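Local coordinates for alpha-1,4-endofucoidanase (Mariniflexile fucanivorans, PDB 6DLH), which cleaves alpha-1,4-linked fucoidan within the chain as a retaining GH107 hydrolase, this piece holding the catalytic domain followed by Ig-like domains, at residues Q35-A39 / W334-V339; A39-R43 / N322-A326; A265-N271 / F287-F292. One frame throughout, in Å; residues are numbered along the deposited sequence.

Contact 1: Q35-A39 / W334-V339. With CA (calcium ion), chain E.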
# COMPACT_ATOMS: atom_id res chain seq x y z
N GLN A 35 8.37 26.89 -8.35
CA GLN A 35 7.76 25.95 -9.28
C GLN A 35 8.84 25.26 -10.11
O GLN A 35 9.63 25.91 -10.79
CB GLN A 35 6.77 26.64 -10.21
CG GLN A 35 5.95 25.67 -11.05
CD GLN A 35 5.10 26.34 -12.10
OE1 GLN A 35 5.21 27.54 -12.34
NE2 GLN A 35 4.24 25.56 -12.73
N GLY A 36 8.84 23.92 -10.05
CA GLY A 36 9.77 23.13 -10.84
C GLY A 36 11.10 22.95 -10.12
O GLY A 36 11.61 21.84 -10.04
N LEU A 37 11.66 24.06 -9.61
CA LEU A 37 12.94 24.03 -8.91
C LEU A 37 12.89 23.01 -7.77
O LEU A 37 13.89 22.37 -7.47
CB LEU A 37 13.26 25.43 -8.37
CG LEU A 37 14.12 26.32 -9.26
CD1 LEU A 37 14.18 27.74 -8.71
CD2 LEU A 37 15.53 25.76 -9.42
N ARG A 38 11.72 22.87 -7.16
CA ARG A 38 11.59 21.99 -6.01
C ARG A 38 11.54 20.52 -6.44
O ARG A 38 11.45 19.64 -5.58
CB ARG A 38 10.45 22.43 -5.10
CG ARG A 38 9.06 22.39 -5.72
CD ARG A 38 8.07 22.78 -4.65
NE ARG A 38 6.83 23.27 -5.23
CZ ARG A 38 6.57 24.55 -5.49
NH1 ARG A 38 5.50 24.87 -6.20
NH2 ARG A 38 7.37 25.50 -5.04
N ALA A 39 11.61 20.27 -7.75
CA ALA A 39 11.68 18.93 -8.31
C ALA A 39 13.02 18.72 -9.00
O ALA A 39 13.16 17.86 -9.88
CB ALA A 39 10.52 18.70 -9.25
N TRP A 334 7.61 31.29 -16.91
CA TRP A 334 7.39 30.87 -15.53
C TRP A 334 7.47 29.35 -15.39
O TRP A 334 7.56 28.85 -14.27
CB TRP A 334 6.05 31.42 -15.02
CG TRP A 334 4.89 31.15 -15.93
CD1 TRP A 334 4.39 31.98 -16.88
CD2 TRP A 334 4.08 29.96 -15.96
NE1 TRP A 334 3.31 31.40 -17.50
CE2 TRP A 334 3.10 30.16 -16.96
CE3 TRP A 334 4.08 28.75 -15.24
CZ2 TRP A 334 2.14 29.19 -17.26
CZ3 TRP A 334 3.13 27.80 -15.54
CH2 TRP A 334 2.17 28.02 -16.53
N ASN A 335 7.45 28.62 -16.52
CA ASN A 335 7.37 27.17 -16.50
C ASN A 335 8.72 26.55 -16.88
O ASN A 335 8.78 25.37 -17.23
CB ASN A 335 6.23 26.64 -17.38
CG ASN A 335 6.38 26.92 -18.86
OD1 ASN A 335 7.46 27.28 -19.34
ND2 ASN A 335 5.31 26.74 -19.61
N ASP A 336 9.79 27.34 -16.78
CA ASP A 336 11.07 26.98 -17.37
C ASP A 336 11.85 26.01 -16.49
O ASP A 336 12.88 25.50 -16.93
CB ASP A 336 11.90 28.22 -17.72
CG ASP A 336 11.58 28.82 -19.08
OD1 ASP A 336 10.57 28.41 -19.70
OD2 ASP A 336 12.36 29.69 -19.51
N ASN A 337 11.38 25.78 -15.26
CA ASN A 337 12.09 24.87 -14.37
C ASN A 337 11.29 23.58 -14.16
O ASN A 337 11.75 22.69 -13.45
CB ASN A 337 12.47 25.51 -13.04
CG ASN A 337 13.44 26.65 -13.19
OD1 ASN A 337 13.18 27.75 -12.71
ND2 ASN A 337 14.55 26.41 -13.87
N VAL A 338 10.09 23.50 -14.76
CA VAL A 338 9.28 22.29 -14.71
C VAL A 338 10.09 21.12 -15.29
O VAL A 338 10.70 21.23 -16.35
CB VAL A 338 7.93 22.51 -15.42
CG1 VAL A 338 7.10 21.24 -15.52
CG2 VAL A 338 7.13 23.62 -14.75
N VAL A 339 10.12 20.01 -14.56
CA VAL A 339 11.00 18.90 -14.88
C VAL A 339 10.28 17.90 -15.79
O VAL A 339 9.11 17.58 -15.59
CB VAL A 339 11.54 18.24 -13.60
CG1 VAL A 339 12.22 16.90 -13.87
CG2 VAL A 339 12.47 19.18 -12.84
CA CA E . 8.79 28.11 -20.98
O HOH W 1 9.24 26.62 -13.55
O HOH W 2 11.19 28.15 -10.66
O HOH W 3 13.95 22.43 -11.81
O HOH W 4 10.27 28.81 -22.79

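Contact 2: A39-R43 / N322-A326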
# COMPACT_ATOMS: atom_id res chain seq x y z
N ALA A 39 11.61 20.27 -7.75
CA ALA A 39 11.68 18.93 -8.31
C ALA A 39 13.02 18.72 -9.00
O ALA A 39 13.16 17.86 -9.88
CB ALA A 39 10.52 18.70 -9.25
N GLU A 40 14.04 19.49 -8.60
CA GLU A 40 15.33 19.43 -9.27
C GLU A 40 15.97 18.06 -9.06
O GLU A 40 16.77 17.60 -9.88
CB GLU A 40 16.22 20.59 -8.82
CG GLU A 40 17.70 20.40 -9.10
CD GLU A 40 18.11 20.34 -10.57
OE1 GLU A 40 17.35 20.86 -11.43
OE2 GLU A 40 19.19 19.76 -10.86
N TRP A 41 15.60 17.39 -7.96
CA TRP A 41 16.15 16.09 -7.62
C TRP A 41 15.61 15.03 -8.59
O TRP A 41 16.19 13.96 -8.71
CB TRP A 41 15.81 15.73 -6.17
CG TRP A 41 14.33 15.67 -5.91
CD1 TRP A 41 13.55 16.68 -5.42
CD2 TRP A 41 13.45 14.55 -6.13
NE1 TRP A 41 12.26 16.26 -5.31
CE2 TRP A 41 12.16 14.97 -5.74
CE3 TRP A 41 13.62 13.25 -6.62
CZ2 TRP A 41 11.04 14.13 -5.83
CZ3 TRP A 41 12.52 12.42 -6.71
CH2 TRP A 41 11.25 12.85 -6.32
N MET A 42 14.48 15.36 -9.23
CA MET A 42 13.79 14.48 -10.16
C MET A 42 14.60 14.33 -11.46
O MET A 42 14.45 13.33 -12.16
CB MET A 42 12.40 15.05 -10.46
CG MET A 42 11.56 14.23 -11.42
SD MET A 42 10.14 13.41 -10.66
CE MET A 42 9.61 14.65 -9.48
N ARG A 43 15.47 15.30 -11.75
CA ARG A 43 16.34 15.22 -12.92
C ARG A 43 17.40 14.13 -12.70
O ARG A 43 18.17 14.19 -11.74
CB ARG A 43 16.95 16.58 -13.26
CG ARG A 43 15.99 17.51 -13.98
CD ARG A 43 16.49 18.92 -14.20
NE ARG A 43 17.48 19.05 -15.26
CZ ARG A 43 18.77 19.27 -15.07
NH1 ARG A 43 19.23 19.54 -13.86
NH2 ARG A 43 19.61 19.22 -16.09
N ASN A 322 16.28 17.91 -24.16
CA ASN A 322 15.91 19.11 -23.42
C ASN A 322 16.52 19.12 -22.02
O ASN A 322 16.12 19.92 -21.18
CB ASN A 322 14.39 19.25 -23.39
CG ASN A 322 13.85 19.78 -24.70
OD1 ASN A 322 13.98 20.97 -24.97
ND2 ASN A 322 13.28 18.92 -25.52
N ASN A 323 17.47 18.20 -21.77
CA ASN A 323 18.23 18.15 -20.52
C ASN A 323 17.31 18.07 -19.30
O ASN A 323 17.67 18.58 -18.24
CB ASN A 323 19.20 19.33 -20.39
CG ASN A 323 20.12 19.49 -21.58
OD1 ASN A 323 20.83 18.57 -21.96
ND2 ASN A 323 20.11 20.67 -22.18
N GLY A 324 16.13 17.44 -19.44
CA GLY A 324 15.27 17.19 -18.30
C GLY A 324 14.29 18.32 -17.99
O GLY A 324 13.57 18.24 -17.00
N TYR A 325 14.25 19.35 -18.85
CA TYR A 325 13.29 20.44 -18.70
C TYR A 325 12.21 20.32 -19.77
O TYR A 325 12.50 20.17 -20.95
CB TYR A 325 14.01 21.80 -18.75
CG TYR A 325 14.96 22.01 -17.59
CD1 TYR A 325 14.48 22.29 -16.32
CD2 TYR A 325 16.33 21.88 -17.76
CE1 TYR A 325 15.34 22.45 -15.24
CE2 TYR A 325 17.21 22.04 -16.69
CZ TYR A 325 16.71 22.32 -15.43
OH TYR A 325 17.55 22.47 -14.37
N ALA A 326 10.95 20.40 -19.33
CA ALA A 326 9.83 20.05 -20.20
C ALA A 326 9.43 21.19 -21.13
O ALA A 326 8.99 20.93 -22.25
CB ALA A 326 8.66 19.57 -19.38

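Contact 3: A265-N271 / F287-F292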
# COMPACT_ATOMS: atom_id res chain seq x y z
N ALA A 265 7.37 19.77 -1.77
CA ALA A 265 6.75 18.66 -2.47
C ALA A 265 6.49 19.05 -3.92
O ALA A 265 5.92 20.10 -4.19
CB ALA A 265 5.48 18.25 -1.75
N ALA A 266 6.93 18.19 -4.85
CA ALA A 266 6.74 18.39 -6.29
C ALA A 266 5.38 17.83 -6.71
O ALA A 266 5.01 16.73 -6.29
CB ALA A 266 7.87 17.75 -7.04
N ILE A 267 4.66 18.59 -7.55
CA ILE A 267 3.27 18.28 -7.89
C ILE A 267 3.17 18.03 -9.39
O ILE A 267 3.82 18.73 -10.18
CB ILE A 267 2.30 19.41 -7.47
CG1 ILE A 267 2.61 20.01 -6.08
CG2 ILE A 267 0.84 18.98 -7.60
CD1 ILE A 267 2.63 19.00 -4.94
N ALA A 268 2.34 17.05 -9.78
CA ALA A 268 2.05 16.79 -11.18
C ALA A 268 0.59 16.39 -11.33
O ALA A 268 0.09 15.59 -10.55
CB ALA A 268 2.97 15.71 -11.72
N PHE A 269 -0.06 16.92 -12.38
CA PHE A 269 -1.44 16.61 -12.71
C PHE A 269 -1.49 15.91 -14.07
O PHE A 269 -0.83 16.33 -15.01
CB PHE A 269 -2.27 17.89 -12.76
CG PHE A 269 -2.37 18.62 -11.44
CD1 PHE A 269 -1.42 19.55 -11.07
CD2 PHE A 269 -3.42 18.36 -10.57
CE1 PHE A 269 -1.51 20.22 -9.86
CE2 PHE A 269 -3.51 19.02 -9.35
CZ PHE A 269 -2.55 19.95 -9.00
N ASN A 270 -2.30 14.85 -14.17
CA ASN A 270 -2.49 14.17 -15.44
C ASN A 270 -3.55 14.92 -16.26
O ASN A 270 -4.74 14.73 -16.05
CB ASN A 270 -2.91 12.71 -15.28
CG ASN A 270 -2.99 11.98 -16.60
OD1 ASN A 270 -2.66 12.54 -17.65
ND2 ASN A 270 -3.42 10.73 -16.56
N ASN A 271 -3.08 15.75 -17.20
CA ASN A 271 -3.95 16.44 -18.14
C ASN A 271 -3.79 15.85 -19.54
O ASN A 271 -3.91 16.56 -20.54
CB ASN A 271 -3.72 17.95 -18.13
CG ASN A 271 -4.08 18.62 -16.81
OD1 ASN A 271 -5.14 18.35 -16.25
ND2 ASN A 271 -3.20 19.47 -16.32
N PHE A 287 0.69 24.90 -11.35
CA PHE A 287 0.85 24.13 -10.13
C PHE A 287 1.61 22.82 -10.38
O PHE A 287 1.80 22.04 -9.46
CB PHE A 287 -0.49 23.98 -9.41
CG PHE A 287 -1.14 25.30 -9.08
CD1 PHE A 287 -0.65 26.10 -8.06
CD2 PHE A 287 -2.21 25.77 -9.83
CE1 PHE A 287 -1.22 27.33 -7.79
CE2 PHE A 287 -2.78 27.00 -9.56
CZ PHE A 287 -2.29 27.78 -8.54
N ASP A 288 2.08 22.62 -11.63
CA ASP A 288 2.90 21.48 -12.00
C ASP A 288 4.38 21.79 -11.74
O ASP A 288 4.92 22.75 -12.28
CB ASP A 288 2.70 21.11 -13.47
CG ASP A 288 1.43 20.34 -13.75
OD1 ASP A 288 1.35 19.16 -13.31
OD2 ASP A 288 0.53 20.91 -14.40
N ASP A 289 5.02 20.96 -10.91
CA ASP A 289 6.46 21.03 -10.72
C ASP A 289 7.14 20.07 -11.70
O ASP A 289 8.29 20.27 -12.06
CB ASP A 289 6.87 20.70 -9.28
CG ASP A 289 6.35 21.70 -8.26
OD1 ASP A 289 6.92 22.81 -8.20
OD2 ASP A 289 5.40 21.36 -7.54
N TYR A 290 6.41 19.02 -12.10
CA TYR A 290 6.89 18.08 -13.11
C TYR A 290 5.73 17.58 -13.95
O TYR A 290 4.57 17.72 -13.57
CB TYR A 290 7.68 16.93 -12.46
CG TYR A 290 6.90 15.97 -11.60
CD1 TYR A 290 6.37 16.36 -10.37
CD2 TYR A 290 6.74 14.65 -11.98
CE1 TYR A 290 5.68 15.47 -9.56
CE2 TYR A 290 6.05 13.75 -11.18
CZ TYR A 290 5.53 14.16 -9.96
OH TYR A 290 4.85 13.26 -9.18
N THR A 291 6.07 16.99 -15.11
CA THR A 291 5.07 16.44 -16.00
C THR A 291 4.66 15.06 -15.50
O THR A 291 5.51 14.22 -15.22
CB THR A 291 5.57 16.37 -17.45
OG1 THR A 291 6.70 15.51 -17.51
CG2 THR A 291 5.93 17.73 -17.99
N PHE A 292 3.34 14.85 -15.38
CA PHE A 292 2.79 13.55 -15.04
C PHE A 292 3.36 12.50 -15.99
O PHE A 292 3.81 11.44 -15.56
CB PHE A 292 1.26 13.60 -15.09
CG PHE A 292 0.57 12.41 -14.49
CD1 PHE A 292 0.35 11.26 -15.23
CD2 PHE A 292 0.10 12.45 -13.18
CE1 PHE A 292 -0.30 10.17 -14.67
CE2 PHE A 292 -0.55 11.36 -12.62
CZ PHE A 292 -0.75 10.22 -13.37
O HOH W 5 1.64 17.23 -15.41
O HOH W 6 -0.47 19.95 -16.87

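Contact 1: Q35-A39 / W334-V339
Water carries the polar traffic between residues 35-39 and the turn 334-339, which make no direct hydrogen bonds to each other. Water 1 is the best-held bridge: it donates to Gln35 O and Trp334 O, each at 2.9 Å, and accepts from Asn337 N at 2.9 Å. Water 2 lies 2.7 Å from Gln35 O and 2.9 Å from Asn337 OD1, and water 3 joins Asn337 O (2.8 Å) more weakly to Gly36 O (3.0 Å).

Between the waters the two backbones touch directly. Gly36 CA approaches Asn337 O to 3.3 Å in a CA-H...O contact. A CB at this position would clash with Asn337 C and Val338 N, and at these backbone angles it would also be jammed against Gln35 O, which by itself calls for glycine. Gln35 reaches back along the turn until its OE1 lies 3.3 Å from CE3, at the edge of the Trp334 ring, while its NE2 is bonded to Asp288 O. The apolar part is small, Val339 CG2 against Ala39 CB at 4.1 Å; the same methyl lies 3.3 Å from Ala39 O.

On the turn's far side is the metal. Asn335 OD1 (2.3 Å) and Asp336 OD1 (2.2 Å) bind calcium, together with water 4 at 2.4 Å, and Phe327, Asp330 and Arg332 complete the site. Asn335 and Asp336 point their CA-to-CB bonds away from residues 35-39, whereas Asn337 points toward them. The arrangement is a type I beta turn, Asn335 to Val338, within a calcium-binding loop that packs against the N-terminal segment leading into the first barrel strand.

Contact 2: A39-R43 / N322-A326
Arg43 lies across the ring of Tyr325, with its CD 4.0 Å from the ring centroid and 27° off the normal, a CH-pi contact over the face. Its guanidinium continues over the same ring, bringing NE to 3.3 Å from Tyr325 CE2. Beyond the ring edge the arginine meets backbone: NE and NH2 both donate to Asn323 O, each at 3.0 Å, so one carbonyl receives a two-pronged bond. NH1 is left to turn the other way, forming a salt bridge with Glu40 OE2 at 3.0 Å. Glu40 stands three residues earlier on the 3-10 segment, where Arg43 N to Glu40 O (3.2 Å) brings the two close together.

Gly324 comes near the plane of the guanidinium, and a CB there would be only 3.1 Å from Arg43 NE. Its positive phi, like that of Asn323, belongs to a type I' turn from Asn322 to Tyr325, closed by Tyr325 N to Asn322 O at 3.0 Å. Asn323 is also the C-prime residue of a Schellman motif. The contact is thus an arginine bound to the carbonyl of a Schellman turn that ends helix 307-321, joining that helix to the segment before strand 46-49.

Contact 3: A265-N271 / F287-F292
Strand 266-269 is the fifth of the parallel strands of a (beta/alpha)8-like barrel, and residues 287-292 run along its outer edge. Ala266 puts its CB 3.9 Å from Tyr290 CD1. Ile267 makes three of the four direct hydrogen bonds: its N donates to the side-chain Asp289 OD2 (2.9 Å), and its O accepts from the backbone Asp289 N (2.6 Å) and Tyr290 N (3.2 Å), while its side chain packs on helix 249-259. Ala268 points toward the other segment, its CB 3.4 Å from the centroid of the Tyr290 ring, over the face. Phe269 N then donates to Asp288 OD1 at 2.8 Å, so two aspartate side chains accept successive outward NH groups. Asn270 lays its CB on the Phe292 face, 3.4 Å from the centroid, and gives its ND2 to Asp226 on the neighbouring strand. Asn271, held through OD1 by Tyr251, finishes the edge: water 6 accepts from its ND2 at 2.8 Å and donates to Asp288 OD2 at 2.8 Å.

Overall arrangement
The contacts cluster in the catalytic domain, contact 2 centred about 8 Å from contact 1, and contact 3 about 10 Å from contact 1 and 12 Å from contact 2. Contacts 1 and 2 share Ala39; contact 3 is nested inside the loop each closes. Residues 287-292 lie between strands 266-269 and 341-342, the outermost in the parallel sheet: they hydrogen-bond to the first, and Val339, just ahead of the second, makes backbone hydrogen bonds with Asp289 and Thr291. This is consistent with the sixth-strand position of a (beta/alpha)8-like barrel. Gly36 N to Asp289 OD1 (2.9 Å) ties them to the N-terminal segment; Val338 O to Ala326 N (3.1 Å) joins 334-339 to 322-326.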